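Local coordinates for cupin domain protein (Microcystis aeruginosa DIANCHI905, PDB 5ZBF) that binds iron(II) and 4-hydroxyphenylpyruvic acid, and probably acts as a cupin-superfamily isomerase in biosynthesis of the Choi moiety of aeruginosins, at residues 27-32 with 95-100; 158-163 with 202-207. All coordinates share one frame; numbering follows the deposited sequence. Where two conformers were deposited one is given.

Contact 1 of 2, residues 27-32 with 95-100; sequences TIFQLS and IGFDLK. With ENO (3-(4-hydroxy-phenyl)pyruvic acid), chain B.
The side-chain amide of Q30 is shared between the neighbouring strand and the bound ligand: NE2 donates to D98 OD1 at 3.1 Å, and also to O2 of the 3-(4-hydroxyphenyl)pyruvic acid at 3.2 Å. D98 OD1 lies close to the amide plane of Q30, but NE2 meets it from above the carboxylate plane, the two flat groups being turned 78° apart. Q30 has CG between its backbone N and carbonyl carbon (chi1 60°); the chain beyond CG is extended, and NE2 reaches the ligand. Beside it K100 NZ reaches O1, the other carboxylate oxygen of the ligand, at 3.0 Å. D98 was modelled in two conformers, and its OD1 contacts, the Q30 bond included, belong to the one described. An alanine in place of Q30 would probably leave ligand O2 without this donor and the D98 carboxylate, in this conformer, without its amide partner and freer to turn.

The opposite face of this antiparallel pair carries F29, L31, F97 and L99, all apolar. F29 and F97 lie nearly parallel, planes 18° apart, but slid so far that F29 CE1 meets F97 CD1 at 3.6 Å with little ring overlap. L99 CG packs on F29 CD1. F160 of the second cupin domain meets F97 edge-to-face (T-shaped) and also touches the F29 ring.

The iron(II), bound by H43, H45, Q49 and H84, sits about 5 Å from the K100 side chain. Q30 and K100 thus offer two N-H donors, one to each carboxylate oxygen of the ligand, which would probably balance its negative charge and fix its orientation.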
loop_
_atom_site.group_PDB
_atom_site.type_symbol
_atom_site.label_atom_id
_atom_site.label_comp_id
_atom_site.label_asym_id
_atom_site.label_seq_id
_atom_site.Cartn_x
_atom_site.Cartn_y
_atom_site.Cartn_z
ATOM N N THR A 27 9.739 2.213 -7.557
ATOM C CA THR A 27 8.398 1.759 -7.252
ATOM C C THR A 27 7.414 2.912 -7.459
ATOM O O THR A 27 7.677 4.046 -7.060
ATOM C CB THR A 27 8.312 1.290 -5.790
ATOM O OG1 THR A 27 9.340 0.328 -5.546
ATOM C CG2 THR A 27 6.951 0.678 -5.475
ATOM N N ILE A 28 6.296 2.610 -8.107
ATOM C CA ILE A 28 5.169 3.529 -8.185
ATOM C C ILE A 28 4.111 3.093 -7.177
ATOM O O ILE A 28 3.702 1.927 -7.159
ATOM C CB ILE A 28 4.557 3.531 -9.598
ATOM C CG1 ILE A 28 5.567 4.057 -10.619
ATOM C CG2 ILE A 28 3.283 4.361 -9.630
ATOM C CD1 ILE A 28 5.314 3.546 -12.020
ATOM N N PHE A 29 3.682 4.027 -6.337
ATOM C CA PHE A 29 2.572 3.809 -5.426
ATOM C C PHE A 29 1.424 4.673 -5.915
ATOM O O PHE A 29 1.626 5.853 -6.216
ATOM C CB PHE A 29 2.965 4.216 -3.999
ATOM C CG PHE A 29 1.837 4.127 -2.998
ATOM C CD1 PHE A 29 1.683 3.000 -2.203
ATOM C CD2 PHE A 29 0.915 5.165 -2.858
ATOM C CE1 PHE A 29 0.639 2.904 -1.295
ATOM C CE2 PHE A 29 -0.135 5.069 -1.966
ATOM C CZ PHE A 29 -0.260 3.948 -1.155
ATOM N N GLN A 30 0.228 4.107 -5.984
ATOM C CA GLN A 30 -0.944 4.903 -6.339
ATOM C C GLN A 30 -2.142 4.668 -5.443
ATOM O O GLN A 30 -2.411 3.551 -5.029
ATOM C CB GLN A 30 -1.322 4.691 -7.814
ATOM C CG GLN A 30 -1.668 3.262 -8.176
ATOM C CD GLN A 30 -1.668 3.003 -9.683
ATOM O OE1 GLN A 30 -0.913 3.613 -10.429
ATOM N NE2 GLN A 30 -2.502 2.080 -10.118
ATOM N N LEU A 31 -2.852 5.749 -5.131
ATOM C CA LEU A 31 -4.161 5.653 -4.516
ATOM C C LEU A 31 -5.176 5.695 -5.656
ATOM O O LEU A 31 -5.036 6.511 -6.575
ATOM C CB LEU A 31 -4.399 6.821 -3.552
ATOM C CG LEU A 31 -3.509 6.947 -2.322
ATOM C CD1 LEU A 31 -3.748 8.281 -1.627
ATOM C CD2 LEU A 31 -3.748 5.786 -1.372
ATOM N N SER A 32 -6.158 4.804 -5.587
ATOM C CA SER A 32 -7.152 4.594 -6.646
ATOM C C SER A 32 -8.564 4.891 -6.170
ATOM O O SER A 32 -8.905 4.599 -5.029
ATOM C CB SER A 32 -7.130 3.128 -7.093
ATOM O OG SER A 32 -5.985 2.836 -7.870
ATOM N N ILE A 95 -12.218 2.604 -2.970
ATOM C CA ILE A 95 -10.990 3.347 -2.720
ATOM C C ILE A 95 -9.912 2.327 -2.365
ATOM O O ILE A 95 -10.111 1.530 -1.451
ATOM C CB ILE A 95 -11.151 4.370 -1.577
ATOM C CG1 ILE A 95 -12.400 5.271 -1.757
ATOM C CG2 ILE A 95 -9.876 5.193 -1.437
ATOM C CD1 ILE A 95 -12.476 6.039 -3.041
ATOM N N GLY A 96 -8.792 2.330 -3.095
ATOM C CA GLY A 96 -7.719 1.357 -2.867
ATOM C C GLY A 96 -6.336 1.902 -3.123
ATOM O O GLY A 96 -6.164 3.089 -3.360
ATOM N N PHE A 97 -5.330 1.030 -3.029
ATOM C CA PHE A 97 -3.991 1.409 -3.461
ATOM C C PHE A 97 -3.364 0.254 -4.199
ATOM O O PHE A 97 -3.800 -0.891 -4.047
ATOM C CB PHE A 97 -3.094 1.849 -2.295
ATOM C CG PHE A 97 -2.670 0.732 -1.369
ATOM C CD1 PHE A 97 -1.494 0.026 -1.585
ATOM C CD2 PHE A 97 -3.432 0.420 -0.266
ATOM C CE1 PHE A 97 -1.095 -0.981 -0.718
ATOM C CE2 PHE A 97 -3.043 -0.571 0.606
ATOM C CZ PHE A 97 -1.872 -1.282 0.382
ATOM N N ASP A 98 -2.368 0.582 -5.022
ATOM C CA ASP A 98 -1.523 -0.408 -5.704
ATOM C C ASP A 98 -0.070 0.031 -5.640
ATOM O O ASP A 98 0.216 1.225 -5.534
ATOM C CB ASP A 98 -1.850 -0.540 -7.200
ATOM C CG ASP A 98 -3.323 -0.658 -7.488
ATOM O OD1 ASP A 98 -3.920 0.352 -7.916
ATOM O OD2 ASP A 98 -3.870 -1.766 -7.326
ATOM N N LEU A 99 0.835 -0.936 -5.756
ATOM C CA LEU A 99 2.246 -0.669 -5.953
ATOM C C LEU A 99 2.666 -1.446 -7.173
ATOM O O LEU A 99 2.238 -2.580 -7.358
ATOM C CB LEU A 99 3.083 -1.139 -4.768
ATOM C CG LEU A 99 2.933 -0.314 -3.507
ATOM C CD1 LEU A 99 1.843 -0.923 -2.641
ATOM C CD2 LEU A 99 4.254 -0.231 -2.758
ATOM N N LYS A 100 3.485 -0.814 -8.008
ATOM C CA LYS A 100 3.988 -1.428 -9.227
ATOM C C LYS A 100 5.495 -1.247 -9.314
ATOM O O LYS A 100 6.022 -0.175 -9.006
ATOM C CB LYS A 100 3.286 -0.847 -10.455
ATOM C CG LYS A 100 1.836 -1.284 -10.559
ATOM C CD LYS A 100 1.032 -0.403 -11.494
ATOM C CE LYS A 100 1.492 -0.534 -12.927
ATOM N NZ LYS A 100 0.498 0.105 -13.836
HETATM O O4 ENO B . -4.042 -2.900 -12.534
HETATM C C9 ENO B . -6.804 -0.165 -14.472
HETATM C C8 ENO B . -7.444 -0.300 -15.705
HETATM C C7 ENO B . -7.685 -1.568 -16.238
HETATM C C6 ENO B . -7.283 -2.698 -15.530
HETATM C C5 ENO B . -6.644 -2.562 -14.298
HETATM C C4 ENO B . -6.402 -1.298 -13.762
HETATM O O3 ENO B . -8.307 -1.707 -17.444
HETATM C C3 ENO B . -5.694 -1.178 -12.426
HETATM C C2 ENO B . -4.274 -1.690 -12.611
HETATM C C1 ENO B . -3.180 -0.760 -12.913
HETATM O O2 ENO B . -3.307 0.476 -12.711
HETATM O O1 ENO B . -2.122 -1.240 -13.380
HETATM O O HOH W 1 -6.464 -0.097 -7.350
#

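Contact 2 of 2, residues 158-163 with 202-207; sequences IGFILN and NLIKIL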
loop_
_atom_site.group_PDB
_atom_site.type_symbol
_atom_site.label_atom_id
_atom_site.label_comp_id
_atom_site.label_asym_id
_atom_site.label_seq_id
_atom_site.Cartn_x
_atom_site.Cartn_y
_atom_site.Cartn_z
ATOM N N ILE A 158 7.430 2.160 2.186
ATOM C CA ILE A 158 6.441 3.163 1.820
ATOM C C ILE A 158 5.314 3.042 2.818
ATOM O O ILE A 158 4.856 1.931 3.087
ATOM C CB ILE A 158 5.895 2.904 0.409
ATOM C CG1 ILE A 158 7.031 3.037 -0.610
ATOM C CG2 ILE A 158 4.750 3.862 0.092
ATOM C CD1 ILE A 158 6.710 2.453 -1.966
ATOM N N GLY A 159 4.832 4.165 3.349
ATOM C CA GLY A 159 3.716 4.084 4.293
ATOM C C GLY A 159 2.733 5.241 4.250
ATOM O O GLY A 159 3.014 6.295 3.698
ATOM N N PHE A 160 1.576 5.023 4.862
ATOM C CA PHE A 160 0.541 6.032 4.928
ATOM C C PHE A 160 -0.432 5.684 6.034
ATOM O O PHE A 160 -0.435 4.565 6.528
ATOM C CB PHE A 160 -0.180 6.152 3.565
ATOM C CG PHE A 160 -0.943 4.919 3.144
ATOM C CD1 PHE A 160 -2.320 4.829 3.337
ATOM C CD2 PHE A 160 -0.292 3.862 2.502
ATOM C CE1 PHE A 160 -3.021 3.707 2.928
ATOM C CE2 PHE A 160 -0.987 2.735 2.117
ATOM C CZ PHE A 160 -2.357 2.657 2.321
ATOM N N ILE A 161 -1.288 6.636 6.386
ATOM C CA ILE A 161 -2.277 6.408 7.435
ATOM C C ILE A 161 -3.688 6.610 6.912
ATOM O O ILE A 161 -3.890 7.271 5.895
ATOM C CB ILE A 161 -2.019 7.286 8.681
ATOM C CG1 ILE A 161 -2.278 8.774 8.394
ATOM C CG2 ILE A 161 -0.604 7.054 9.179
ATOM C CD1 ILE A 161 -2.147 9.669 9.610
ATOM N N LEU A 162 -4.651 6.021 7.619
ATOM C CA LEU A 162 -6.055 6.015 7.208
ATOM C C LEU A 162 -6.908 7.050 7.918
ATOM O O LEU A 162 -8.013 7.340 7.475
ATOM C CB LEU A 162 -6.662 4.652 7.502
ATOM C CG LEU A 162 -5.968 3.463 6.857
ATOM C CD1 LEU A 162 -6.689 2.171 7.206
ATOM C CD2 LEU A 162 -5.884 3.682 5.352
ATOM N N ASN A 163 -6.402 7.573 9.030
ATOM C CA ASN A 163 -7.164 8.482 9.880
ATOM C C ASN A 163 -6.202 9.261 10.762
ATOM O O ASN A 163 -5.084 8.810 10.998
ATOM C CB ASN A 163 -8.131 7.693 10.758
ATOM C CG ASN A 163 -7.419 6.837 11.792
ATOM O OD1 ASN A 163 -6.708 5.883 11.457
ATOM N ND2 ASN A 163 -7.590 7.191 13.059
ATOM N N ASN A 202 -4.468 4.284 12.308
ATOM C CA ASN A 202 -4.258 3.085 11.515
ATOM C C ASN A 202 -3.230 3.368 10.418
ATOM O O ASN A 202 -3.463 4.202 9.549
ATOM C CB ASN A 202 -5.590 2.609 10.926
ATOM C CG ASN A 202 -6.567 2.157 12.003
ATOM O OD1 ASN A 202 -6.344 1.136 12.650
ATOM N ND2 ASN A 202 -7.653 2.914 12.208
ATOM N N LEU A 203 -2.090 2.684 10.497
ATOM C CA LEU A 203 -0.972 2.872 9.578
ATOM C C LEU A 203 -0.812 1.631 8.733
ATOM O O LEU A 203 -0.948 0.520 9.239
ATOM C CB LEU A 203 0.322 3.147 10.347
ATOM C CG LEU A 203 1.578 3.351 9.483
ATOM C CD1 LEU A 203 2.484 4.434 10.052
ATOM C CD2 LEU A 203 2.333 2.044 9.312
ATOM N N ILE A 204 -0.560 1.828 7.436
ATOM C CA ILE A 204 -0.189 0.739 6.548
ATOM C C ILE A 204 1.208 1.032 6.014
ATOM O O ILE A 204 1.495 2.130 5.551
ATOM C CB ILE A 204 -1.194 0.603 5.379
ATOM C CG1 ILE A 204 -2.572 0.195 5.915
ATOM C CG2 ILE A 204 -0.690 -0.381 4.315
ATOM C CD1 ILE A 204 -3.670 0.292 4.875
ATOM N N LYS A 205 2.091 0.043 6.094
ATOM C CA LYS A 205 3.393 0.175 5.464
ATOM C C LYS A 205 3.665 -1.019 4.565
ATOM O O LYS A 205 3.131 -2.104 4.775
ATOM C CB LYS A 205 4.501 0.383 6.495
ATOM C CG LYS A 205 4.627 -0.714 7.512
ATOM C CD LYS A 205 5.707 -0.372 8.520
ATOM C CE LYS A 205 5.786 -1.457 9.572
ATOM N NZ LYS A 205 6.845 -1.191 10.580
ATOM N N ILE A 206 4.443 -0.763 3.519
ATOM C CA ILE A 206 4.867 -1.783 2.578
ATOM C C ILE A 206 6.384 -1.768 2.535
ATOM O O ILE A 206 7.000 -0.733 2.264
ATOM C CB ILE A 206 4.325 -1.517 1.162
ATOM C CG1 ILE A 206 2.817 -1.274 1.188
ATOM C CG2 ILE A 206 4.667 -2.690 0.243
ATOM C CD1 ILE A 206 2.421 0.196 1.156
ATOM N N LEU A 207 6.974 -2.919 2.846
ATOM C CA LEU A 207 8.409 -3.100 2.770
ATOM C C LEU A 207 8.725 -3.759 1.444
ATOM O O LEU A 207 8.097 -4.749 1.102
ATOM C CB LEU A 207 8.888 -3.991 3.914
ATOM C CG LEU A 207 8.677 -3.476 5.336
ATOM C CD1 LEU A 207 9.271 -4.486 6.305
ATOM C CD2 LEU A 207 9.320 -2.117 5.528
HETATM O O HOH W 2 -9.153 4.132 10.378
#
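F160 lays its ring against I204, the two side chains side by side and pointing the same way. I204 CB sits over one face of the ring, 4.2 Å from its centroid in a CH-pi contact, and I204 CD1 closes on F160 CZ at 3.7 Å. I206 CD1 comes to the ring's edge near CE2. This is the tight part: F160, I204, I206 and I158 are buried, and their contacts are entirely hydrocarbon. F29 and F97 of the first cupin domain adjoin F160, and L54 of strand 48-55 packs on F160, L162 and I204. L162, whose CD2 touches I204 CD1, marks the passage to the open end.

That polar end is looser and nearer solvent. Strand 158-161 stops there, yet L162 N still donates to N202 O at 2.9 Å. N163 OD1 then takes over the backbone's part: it accepts N202 N at 2.9 Å, nearly straight at 172°, and N202 ND2 at 3.2 Å from above its carbonyl plane. A water joins both asparagines through weak bonds. The far ends are tied too, N163 ND2 to Q199 and D200 and N202 OD1 to K141.

Hydrophobic packing thus joins this strand pair to the first cupin domain, while a double-accepting amide oxygen carries the strand pairing past its last bridge.

Both contacts are buried, antiparallel strand pairs near the centre of the molecule, one in each cupin domain, and neither is a surface feature. Their apolar faces meet: F160 CZ lies 3.6 Å from F97 CD2, its CE2 as close to F29 CZ, and I158 and I206 both reach L99. F29, F97 and L99 with I158, F160 and I206 therefore form one hydrophobic seam between the two domains. The contacts differ in what lies beyond it. Contact 1 turns its polar face inward, to the ligand and the iron site; contact 2 has two asparagines where strand 158-161 gives way to a partly exposed loop.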